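Local coordinates for aac(6')-Ii (Enterococcus faecium, PDB 1N71), which probably transfers an acetyl group from acetyl-coenzyme A to the 6'-amino group of aminoglycosides, as an antibiotic-resistance enzyme of the GNAT superfamily, at residues A[58-63]-A[90-95]; A[71-76]-A[107-112]. All blocks are in the same frame, centred on the assembly; numbering follows the deposited sequence.

Contact 1 (A[58-63]-A[90-95]); sequences GFIGAI and RLVNYL
Ile60 reaches from the strand into the angle formed by Leu91, Val92 and Leu95 of the helix, and its two branches divide the work. CG1 stands anti to the backbone N (chi1 -170°) and chi2 is extended, which carries CD1 out to the helix. There CD1 lies 3.5 Å from CD2 of Leu95, 3.8 Å from CG2 of Val92 and equally near the CA of Val92. The other branch, CG2, meets Leu91, 3.8 Å from its CB and close to its carbonyl oxygen. The Ile60 and Leu91 side chains run past one another in opposing senses, while that of Leu95 lies aslant to Ile60. The tip of Leu91 runs on to the backbone instead: CD1 comes 3.6 Å from Phe59 N and packs against the bare backbone at Gly58, near its carbonyl carbon. One turn later Leu95 splits its methyls, CD2 going to Ile60 and CD1 to Ala62 CB at 3.4 Å, a tight fit. No hydrogen bond crosses; the join is apolar and buried, a helix packed on a sheet with the two segment axes 8.5 Å apart and inclined by 30°. Phe59, on the other face of the strand, turns its ring against Phe6 instead. Around this core, Leu95 also rests on Ile46 of strand 46-52 and Leu73 of strand 70-78, Leu91 on Ile3 of strand 2-5 and Leu76 of strand 70-78, so that helix 87-101 spans several neighbouring strands of the sheet.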
ATOM      1  N   GLY A  58       7.584  11.773  20.449  1.00 21.37           N
ATOM      2  CA  GLY A  58       7.293  10.676  19.544  1.00 20.77           C
ATOM      3  C   GLY A  58       5.850  10.661  19.076  1.00 20.17           C
ATOM      4  O   GLY A  58       4.945  11.114  19.782  1.00 20.68           O
ATOM      5  N   PHE A  59       5.626  10.139  17.876  1.00 19.07           N
ATOM      6  CA  PHE A  59       4.280  10.081  17.325  1.00 18.27           C
ATOM      7  C   PHE A  59       4.127   8.866  16.424  1.00 16.90           C
ATOM      8  O   PHE A  59       5.062   8.483  15.724  1.00 16.79           O
ATOM      9  CB  PHE A  59       3.988  11.338  16.505  1.00 16.67           C
ATOM     10  CG  PHE A  59       2.619  11.356  15.884  1.00 18.37           C
ATOM     11  CD1 PHE A  59       1.506  11.738  16.629  1.00 19.17           C
ATOM     12  CD2 PHE A  59       2.436  10.970  14.555  1.00 16.49           C
ATOM     13  CE1 PHE A  59       0.226  11.739  16.065  1.00 20.17           C
ATOM     14  CE2 PHE A  59       1.169  10.966  13.978  1.00 18.84           C
ATOM     15  CZ  PHE A  59       0.055  11.353  14.736  1.00 20.14           C
ATOM     16  N   ILE A  60       2.944   8.267  16.453  1.00 18.13           N
ATOM     17  CA  ILE A  60       2.655   7.113  15.613  1.00 16.28           C
ATOM     18  C   ILE A  60       1.197   7.202  15.181  1.00 16.88           C
ATOM     19  O   ILE A  60       0.341   7.674  15.933  1.00 18.39           O
ATOM     20  CB  ILE A  60       2.908   5.778  16.363  1.00 16.67           C
ATOM     21  CG1 ILE A  60       2.840   4.607  15.375  1.00 14.11           C
ATOM     22  CG2 ILE A  60       1.884   5.591  17.479  1.00 16.40           C
ATOM     23  CD1 ILE A  60       3.235   3.267  15.977  1.00 13.44           C
ATOM     24  N   GLY A  61       0.917   6.779  13.954  1.00 16.29           N
ATOM     25  CA  GLY A  61      -0.447   6.822  13.466  1.00 15.10           C
ATOM     26  C   GLY A  61      -0.780   5.577  12.669  1.00 16.76           C
ATOM     27  O   GLY A  61       0.110   4.800  12.321  1.00 14.52           O
ATOM     28  N   ALA A  62      -2.063   5.375  12.392  1.00 16.85           N
ATOM     29  CA  ALA A  62      -2.491   4.225  11.605  1.00 18.08           C
ATOM     30  C   ALA A  62      -3.659   4.628  10.717  1.00 18.27           C
ATOM     31  O   ALA A  62      -4.550   5.371  11.139  1.00 19.74           O
ATOM     32  CB  ALA A  62      -2.890   3.069  12.517  1.00 17.49           C
ATOM     33  N   ILE A  63      -3.643   4.129   9.486  1.00 18.41           N
ATOM     34  CA  ILE A  63      -4.674   4.418   8.493  1.00 18.44           C
ATOM     35  C   ILE A  63      -5.451   3.144   8.156  1.00 17.64           C
ATOM     36  O   ILE A  63      -4.855   2.113   7.849  1.00 18.08           O
ATOM     37  CB  ILE A  63      -4.039   4.927   7.179  1.00 17.77           C
ATOM     38  CG1 ILE A  63      -3.157   6.142   7.456  1.00 21.63           C
ATOM     39  CG2 ILE A  63      -5.125   5.272   6.172  1.00 20.07           C
ATOM     40  CD1 ILE A  63      -2.308   6.550   6.271  1.00 23.37           C
ATOM     41  N   ARG A  90       6.766   1.427  22.999  1.00 14.84           N
ATOM     42  CA  ARG A  90       5.554   1.837  23.688  1.00 16.26           C
ATOM     43  C   ARG A  90       4.524   2.425  22.725  1.00 16.34           C
ATOM     44  O   ARG A  90       3.320   2.214  22.890  1.00 17.14           O
ATOM     45  CB  ARG A  90       5.925   2.824  24.798  1.00 17.97           C
ATOM     46  CG  ARG A  90       6.874   2.187  25.810  1.00 18.98           C
ATOM     47  CD  ARG A  90       7.456   3.204  26.764  1.00 19.86           C
ATOM     48  NE  ARG A  90       6.424   3.810  27.589  1.00 20.71           N
ATOM     49  CZ  ARG A  90       6.636   4.821  28.422  1.00 22.57           C
ATOM     50  NH1 ARG A  90       7.852   5.340  28.531  1.00 24.18           N
ATOM     51  NH2 ARG A  90       5.634   5.305  29.145  1.00 23.09           N
ATOM     52  N   LEU A  91       4.987   3.148  21.709  1.00 14.32           N
ATOM     53  CA  LEU A  91       4.073   3.723  20.726  1.00 12.83           C
ATOM     54  C   LEU A  91       3.424   2.626  19.884  1.00 13.45           C
ATOM     55  O   LEU A  91       2.220   2.650  19.635  1.00 14.04           O
ATOM     56  CB  LEU A  91       4.809   4.701  19.796  1.00 13.34           C
ATOM     57  CG  LEU A  91       5.198   6.066  20.369  1.00 16.83           C
ATOM     58  CD1 LEU A  91       6.017   6.846  19.341  1.00 15.42           C
ATOM     59  CD2 LEU A  91       3.941   6.835  20.753  1.00 14.24           C
ATOM     60  N   VAL A  92       4.223   1.664  19.438  1.00 14.70           N
ATOM     61  CA  VAL A  92       3.687   0.580  18.628  1.00 15.47           C
ATOM     62  C   VAL A  92       2.685  -0.253  19.419  1.00 16.38           C
ATOM     63  O   VAL A  92       1.609  -0.572  18.922  1.00 15.55           O
ATOM     64  CB  VAL A  92       4.812  -0.314  18.096  1.00 16.29           C
ATOM     65  CG1 VAL A  92       4.235  -1.563  17.444  1.00 18.25           C
ATOM     66  CG2 VAL A  92       5.635   0.474  17.084  1.00 14.81           C
ATOM     67  N   ASN A  93       3.028  -0.593  20.655  1.00 17.76           N
ATOM     68  CA  ASN A  93       2.122  -1.381  21.481  1.00 19.55           C
ATOM     69  C   ASN A  93       0.818  -0.642  21.759  1.00 18.12           C
ATOM     70  O   ASN A  93      -0.250  -1.258  21.808  1.00 17.83           O
ATOM     71  CB  ASN A  93       2.802  -1.775  22.795  1.00 20.40           C
ATOM     72  CG  ASN A  93       3.898  -2.805  22.592  1.00 23.00           C
ATOM     73  OD1 ASN A  93       3.749  -3.733  21.799  1.00 25.89           O
ATOM     74  ND2 ASN A  93       4.994  -2.657  23.319  1.00 22.74           N
ATOM     75  N   TYR A  94       0.893   0.676  21.932  1.00 16.85           N
ATOM     76  CA  TYR A  94      -0.313   1.455  22.192  1.00 16.36           C
ATOM     77  C   TYR A  94      -1.150   1.491  20.916  1.00 17.40           C
ATOM     78  O   TYR A  94      -2.372   1.385  20.955  1.00 16.36           O
ATOM     79  CB  TYR A  94       0.049   2.875  22.637  1.00 18.97           C
ATOM     80  CG  TYR A  94      -1.098   3.645  23.257  1.00 20.68           C
ATOM     81  CD1 TYR A  94      -2.086   4.222  22.466  1.00 19.61           C
ATOM     82  CD2 TYR A  94      -1.193   3.793  24.640  1.00 22.69           C
ATOM     83  CE1 TYR A  94      -3.144   4.930  23.035  1.00 23.50           C
ATOM     84  CE2 TYR A  94      -2.248   4.497  25.220  1.00 25.07           C
ATOM     85  CZ  TYR A  94      -3.217   5.063  24.410  1.00 24.95           C
ATOM     86  OH  TYR A  94      -4.258   5.766  24.978  1.00 31.21           O
ATOM     87  N   LEU A  95      -0.486   1.643  19.775  1.00 15.95           N
ATOM     88  CA  LEU A  95      -1.203   1.667  18.512  1.00 16.86           C
ATOM     89  C   LEU A  95      -1.959   0.350  18.337  1.00 14.78           C
ATOM     90  O   LEU A  95      -3.133   0.339  17.976  1.00 16.34           O
ATOM     91  CB  LEU A  95      -0.226   1.856  17.346  1.00 16.59           C
ATOM     92  CG  LEU A  95      -0.853   1.725  15.953  1.00 19.30           C
ATOM     93  CD1 LEU A  95      -1.822   2.871  15.701  1.00 22.54           C
ATOM     94  CD2 LEU A  95       0.242   1.725  14.907  1.00 19.13           C
TER

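Contact 2 (A[71-76]-A[107-112]). With COA (coenzyme A), chain E.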
ATOM      1  N   TRP A  71      -5.004  -2.286   8.749  1.00 15.19           N
ATOM      2  CA  TRP A  71      -4.498  -0.936   8.966  1.00 15.83           C
ATOM      3  C   TRP A  71      -3.022  -0.785   8.611  1.00 14.41           C
ATOM      4  O   TRP A  71      -2.229  -1.697   8.831  1.00 14.21           O
ATOM      5  CB  TRP A  71      -4.673  -0.551  10.433  1.00 16.26           C
ATOM      6  CG  TRP A  71      -6.098  -0.489  10.871  1.00 18.28           C
ATOM      7  CD1 TRP A  71      -6.985  -1.524  10.940  1.00 18.74           C
ATOM      8  CD2 TRP A  71      -6.797   0.675  11.321  1.00 16.83           C
ATOM      9  NE1 TRP A  71      -8.201  -1.074  11.409  1.00 18.04           N
ATOM     10  CE2 TRP A  71      -8.112   0.273  11.650  1.00 18.23           C
ATOM     11  CE3 TRP A  71      -6.440   2.020  11.479  1.00 19.12           C
ATOM     12  CZ2 TRP A  71      -9.073   1.169  12.132  1.00 19.40           C
ATOM     13  CZ3 TRP A  71      -7.398   2.915  11.961  1.00 21.59           C
ATOM     14  CH2 TRP A  71      -8.699   2.482  12.282  1.00 18.27           C
ATOM     15  N   GLU A  72      -2.667   0.377   8.070  1.00 14.44           N
ATOM     16  CA  GLU A  72      -1.283   0.674   7.726  1.00 14.55           C
ATOM     17  C   GLU A  72      -0.681   1.581   8.790  1.00 15.80           C
ATOM     18  O   GLU A  72      -1.216   2.661   9.068  1.00 16.43           O
ATOM     19  CB  GLU A  72      -1.188   1.387   6.373  1.00 17.01           C
ATOM     20  CG  GLU A  72       0.202   1.983   6.127  1.00 18.80           C
ATOM     21  CD  GLU A  72       0.337   2.683   4.783  1.00 22.60           C
ATOM     22  OE1 GLU A  72      -0.685   3.129   4.224  1.00 22.07           O
ATOM     23  OE2 GLU A  72       1.477   2.798   4.289  1.00 24.70           O
ATOM     24  N   LEU A  73       0.425   1.140   9.383  1.00 14.58           N
ATOM     25  CA  LEU A  73       1.124   1.917  10.396  1.00 15.50           C
ATOM     26  C   LEU A  73       1.849   3.037   9.653  1.00 18.62           C
ATOM     27  O   LEU A  73       2.711   2.780   8.804  1.00 17.14           O
ATOM     28  CB  LEU A  73       2.130   1.023  11.141  1.00 14.13           C
ATOM     29  CG  LEU A  73       2.960   1.619  12.290  1.00 15.50           C
ATOM     30  CD1 LEU A  73       3.622   0.487  13.066  1.00 15.47           C
ATOM     31  CD2 LEU A  73       4.012   2.584  11.753  1.00 18.18           C
ATOM     32  N   HIS A  74       1.488   4.279   9.957  1.00 16.72           N
ATOM     33  CA  HIS A  74       2.110   5.423   9.300  1.00 20.38           C
ATOM     34  C   HIS A  74       1.631   6.735   9.914  1.00 18.15           C
ATOM     35  O   HIS A  74       0.433   6.993   9.983  1.00 18.72           O
ATOM     36  CB  HIS A  74       1.785   5.402   7.801  1.00 23.74           C
ATOM     37  CG  HIS A  74       2.277   6.603   7.056  1.00 27.69           C
ATOM     38  ND1 HIS A  74       1.636   7.824   7.102  1.00 29.86           N
ATOM     39  CD2 HIS A  74       3.353   6.775   6.251  1.00 28.66           C
ATOM     40  CE1 HIS A  74       2.293   8.694   6.357  1.00 28.37           C
ATOM     41  NE2 HIS A  74       3.340   8.083   5.829  1.00 31.23           N
ATOM     42  N   PRO A  75       2.566   7.563  10.399  1.00 17.83           N
ATOM     43  CA  PRO A  75       4.007   7.306  10.393  1.00 16.34           C
ATOM     44  C   PRO A  75       4.438   6.872  11.789  1.00 17.54           C
ATOM     45  O   PRO A  75       3.600   6.642  12.666  1.00 15.76           O
ATOM     46  CB  PRO A  75       4.575   8.666  10.046  1.00 19.45           C
ATOM     47  CG  PRO A  75       3.700   9.565  10.890  1.00 19.70           C
ATOM     48  CD  PRO A  75       2.296   8.981  10.704  1.00 18.03           C
ATOM     49  N   LEU A  76       5.744   6.746  11.979  1.00 15.74           N
ATOM     50  CA  LEU A  76       6.311   6.415  13.279  1.00 16.60           C
ATOM     51  C   LEU A  76       7.597   7.215  13.369  1.00 17.85           C
ATOM     52  O   LEU A  76       8.530   7.002  12.592  1.00 16.19           O
ATOM     53  CB  LEU A  76       6.629   4.925  13.422  1.00 15.53           C
ATOM     54  CG  LEU A  76       7.368   4.590  14.731  1.00 18.57           C
ATOM     55  CD1 LEU A  76       6.582   5.126  15.938  1.00 18.70           C
ATOM     56  CD2 LEU A  76       7.569   3.085  14.852  1.00 18.70           C
ATOM     57  N   ILE A 107      -1.954  -5.092  11.088  1.00 15.47           N
ATOM     58  CA  ILE A 107      -1.314  -3.819  10.840  1.00 13.95           C
ATOM     59  C   ILE A 107      -0.126  -4.143   9.959  1.00 12.69           C
ATOM     60  O   ILE A 107       0.613  -5.086  10.239  1.00 13.48           O
ATOM     61  CB  ILE A 107      -0.803  -3.180  12.151  1.00 14.43           C
ATOM     62  CG1 ILE A 107      -1.989  -2.823  13.053  1.00 15.49           C
ATOM     63  CG2 ILE A 107       0.033  -1.933  11.838  1.00 13.16           C
ATOM     64  CD1 ILE A 107      -1.573  -2.216  14.396  1.00 14.83           C
ATOM     65  N   TYR A 108       0.043  -3.385   8.888  1.00 13.26           N
ATOM     66  CA  TYR A 108       1.169  -3.602   7.994  1.00 14.18           C
ATOM     67  C   TYR A 108       1.846  -2.262   7.759  1.00 13.62           C
ATOM     68  O   TYR A 108       1.279  -1.211   8.045  1.00 13.63           O
ATOM     69  CB  TYR A 108       0.707  -4.194   6.660  1.00 13.22           C
ATOM     70  CG  TYR A 108      -0.063  -3.228   5.799  1.00 14.85           C
ATOM     71  CD1 TYR A 108      -1.411  -2.955   6.050  1.00 16.30           C
ATOM     72  CD2 TYR A 108       0.560  -2.572   4.737  1.00 17.18           C
ATOM     73  CE1 TYR A 108      -2.117  -2.055   5.259  1.00 19.77           C
ATOM     74  CE2 TYR A 108      -0.137  -1.668   3.943  1.00 20.88           C
ATOM     75  CZ  TYR A 108      -1.472  -1.417   4.209  1.00 20.21           C
ATOM     76  OH  TYR A 108      -2.160  -0.529   3.420  1.00 24.86           O
ATOM     77  N   LEU A 109       3.060  -2.306   7.233  1.00 13.47           N
ATOM     78  CA  LEU A 109       3.827  -1.097   6.988  1.00 13.26           C
ATOM     79  C   LEU A 109       4.837  -1.342   5.885  1.00 15.34           C
ATOM     80  O   LEU A 109       5.129  -2.487   5.530  1.00 12.45           O
ATOM     81  CB  LEU A 109       4.563  -0.691   8.271  1.00 14.23           C
ATOM     82  CG  LEU A 109       5.522  -1.766   8.808  1.00 16.34           C
ATOM     83  CD1 LEU A 109       6.903  -1.602   8.171  1.00 15.88           C
ATOM     84  CD2 LEU A 109       5.629  -1.656  10.321  1.00 16.39           C
ATOM     85  N   GLY A 110       5.351  -0.253   5.333  1.00 15.37           N
ATOM     86  CA  GLY A 110       6.358  -0.347   4.300  1.00 17.55           C
ATOM     87  C   GLY A 110       7.569   0.428   4.785  1.00 20.36           C
ATOM     88  O   GLY A 110       7.465   1.618   5.091  1.00 21.76           O
ATOM     89  N   THR A 111       8.708  -0.246   4.900  1.00 20.01           N
ATOM     90  CA  THR A 111       9.935   0.411   5.329  1.00 21.47           C
ATOM     91  C   THR A 111      10.918   0.292   4.167  1.00 21.89           C
ATOM     92  O   THR A 111      11.324  -0.803   3.788  1.00 21.68           O
ATOM     93  CB  THR A 111      10.512  -0.239   6.618  1.00 22.35           C
ATOM     94  OG1 THR A 111      11.702   0.454   7.013  1.00 22.86           O
ATOM     95  CG2 THR A 111      10.832  -1.710   6.399  1.00 21.04           C
ATOM     96  N   ASP A 112      11.286   1.431   3.592  1.00 21.25           N
ATOM     97  CA  ASP A 112      12.178   1.442   2.442  1.00 22.16           C
ATOM     98  C   ASP A 112      13.654   1.281   2.787  1.00 20.79           C
ATOM     99  O   ASP A 112      14.075   1.536   3.910  1.00 22.30           O
ATOM    100  CB  ASP A 112      11.964   2.732   1.645  1.00 22.80           C
ATOM    101  CG  ASP A 112      10.502   2.957   1.285  1.00 27.57           C
ATOM    102  OD1 ASP A 112       9.715   3.359   2.178  1.00 29.39           O
ATOM    103  OD2 ASP A 112      10.133   2.723   0.114  1.00 25.33           O
TER
HETATM  104  N1A COA E 601      17.896  -1.400  13.895  1.00 22.22           N
HETATM  105  C2A COA E 601      17.875  -2.498  14.672  1.00 23.18           C
HETATM  106  N3A COA E 601      17.268  -2.655  15.870  1.00 25.36           N
HETATM  107  C4A COA E 601      16.612  -1.506  16.251  1.00 23.90           C
HETATM  108  C5A COA E 601      16.549  -0.315  15.564  1.00 22.48           C
HETATM  109  C6A COA E 601      17.230  -0.273  14.305  1.00 21.61           C
HETATM  110  N6A COA E 601      17.248   0.816  13.540  1.00 20.17           N
HETATM  111  N7A COA E 601      15.796   0.618  16.260  1.00 22.07           N
HETATM  112  C8A COA E 601      15.441  -0.017  17.339  1.00 22.87           C
HETATM  113  N9A COA E 601      15.900  -1.311  17.407  1.00 23.99           N
HETATM  114  C1B COA E 601      15.697  -2.302  18.474  1.00 27.22           C
HETATM  115  C2B COA E 601      16.371  -1.916  19.793  1.00 30.79           C
HETATM  116  O2B COA E 601      17.726  -2.383  19.785  1.00 33.27           O
HETATM  117  C3B COA E 601      15.594  -2.653  20.878  1.00 31.37           C
HETATM  118  O3B COA E 601      16.013  -4.028  20.870  1.00 37.22           O
HETATM  119  P3B COA E 601      16.490  -4.763  22.225  1.00 41.10           P
HETATM  120  O7A COA E 601      17.627  -3.940  22.705  1.00 41.19           O
HETATM  121  O8A COA E 601      16.866  -6.124  21.769  1.00 41.46           O
HETATM  122  O9A COA E 601      15.294  -4.726  23.101  1.00 40.65           O
HETATM  123  C4B COA E 601      14.166  -2.590  20.316  1.00 27.66           C
HETATM  124  O4B COA E 601      14.346  -2.444  18.902  1.00 26.14           O
HETATM  125  C5B COA E 601      13.291  -1.469  20.895  1.00 24.67           C
HETATM  126  O5B COA E 601      13.755  -0.191  20.445  1.00 22.37           O
HETATM  127  P1A COA E 601      13.098   1.191  20.958  1.00 20.76           P
HETATM  128  O1A COA E 601      14.019   1.817  21.931  1.00 19.09           O
HETATM  129  O2A COA E 601      11.685   0.947  21.326  1.00 18.67           O
HETATM  130  O3A COA E 601      13.122   2.042  19.597  1.00 20.29           O
HETATM  131  P2A COA E 601      13.129   3.642  19.428  1.00 20.14           P
HETATM  132  O4A COA E 601      14.516   4.082  19.166  1.00 20.91           O
HETATM  133  O5A COA E 601      12.348   4.275  20.509  1.00 22.80           O
HETATM  134  O6A COA E 601      12.292   3.802  18.066  1.00 20.77           O
HETATM  135  CBP COA E 601      12.487   3.832  15.641  1.00 23.72           C
HETATM  136  CCP COA E 601      12.607   3.005  16.914  1.00 20.81           C
HETATM  137  CDP COA E 601      12.931   2.959  14.459  1.00 22.95           C
HETATM  138  CEP COA E 601      11.000   4.257  15.456  1.00 23.07           C
HETATM  139  CAP COA E 601      13.425   5.107  15.788  1.00 28.17           C
HETATM  140  OAP COA E 601      14.803   4.743  15.917  1.00 29.71           O
HETATM  141  C9P COA E 601      13.199   6.155  14.683  1.00 33.66           C
HETATM  142  O9P COA E 601      12.528   7.170  14.915  1.00 36.32           O
HETATM  143  N8P COA E 601      13.759   5.894  13.495  1.00 37.40           N
HETATM  144  C7P COA E 601      13.671   6.745  12.314  1.00 43.94           C
HETATM  145  C6P COA E 601      12.315   6.653  11.618  1.00 48.06           C
HETATM  146  C5P COA E 601      12.170   5.429  10.732  1.00 51.23           C
HETATM  147  O5P COA E 601      13.031   5.158   9.886  1.00 52.95           O
HETATM  148  N4P COA E 601      11.069   4.689  10.928  1.00 53.72           N
HETATM  149  C3P COA E 601      10.723   3.471  10.187  1.00 54.10           C
HETATM  150  C2P COA E 601       9.334   3.549   9.574  1.00 54.80           C
HETATM  151  S1P COA E 601       9.278   2.982   7.864  1.00 56.20           S
HETATM  152  O   HOH W   1       3.855   2.254   6.066  1.00 19.83           O
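Glu72 and Tyr108 pair across two neighbouring strands, with Glu72 CB over one face of the phenol ring, a CH-pi contact 4.0 Å from the ring centroid. Tyr108 CG sits between its backbone N and carbonyl carbon (chi1 70°), and beyond it CZ of the ring lies 3.6 Å from Glu72 CB. Past CG the glutamate is extended, its carboxylate plane 14° from the ring plane, so nearly parallel to it. OE1 is hydrogen-bonded to Gln65 NE2, while OE2 accepts from a water that also donates to Leu73 O and accepts from Gly110 N. The strands run parallel as the two ends of a beta-alpha-beta unit whose crossover is helix 87-101, part of the GNAT core. Tyr108 N donates to Trp71 O and Leu73 N to Tyr108 O, each at 2.8 Å. Under that helix, where Leu73 touches Leu95 and Ile107 touches Glu96 and Val99, Leu73 CB meets Ile107 CG2 at 3.7 Å. Leu73 and Leu109 run alongside each other in the same direction, CD1 of the former 4.0 Å from CD2 of the latter, and both touch Tyr147. Farther along, Gly110 O and Thr111 OG1 are each 3.6 Å from coenzyme A sulfur S1P, and Leu76 CD2 packs on CEP.

Both contacts lie on one sheet, their centres about 10 Å apart; helix 87-101 supplies one side of contact 1 and covers residues of contact 2. Strands 55-66 and 70-78 are antiparallel neighbours, and probable hydrogen bonds join the contacts directly: Gly61 O to His74 N and Ile63 O to Glu72 N, both 2.8 Å. The segments alternate along the chain, so the helix that packs on 58-63 in contact 1 is also the connection between the two strands of contact 2. The cofactor lies closer to contact 2, whose strands touch it; in contact 1, the Val92 side chain is about 7 Å from it, and the Ile60 side chain is about 4 Å from that of Leu76, a coenzyme A-binding residue.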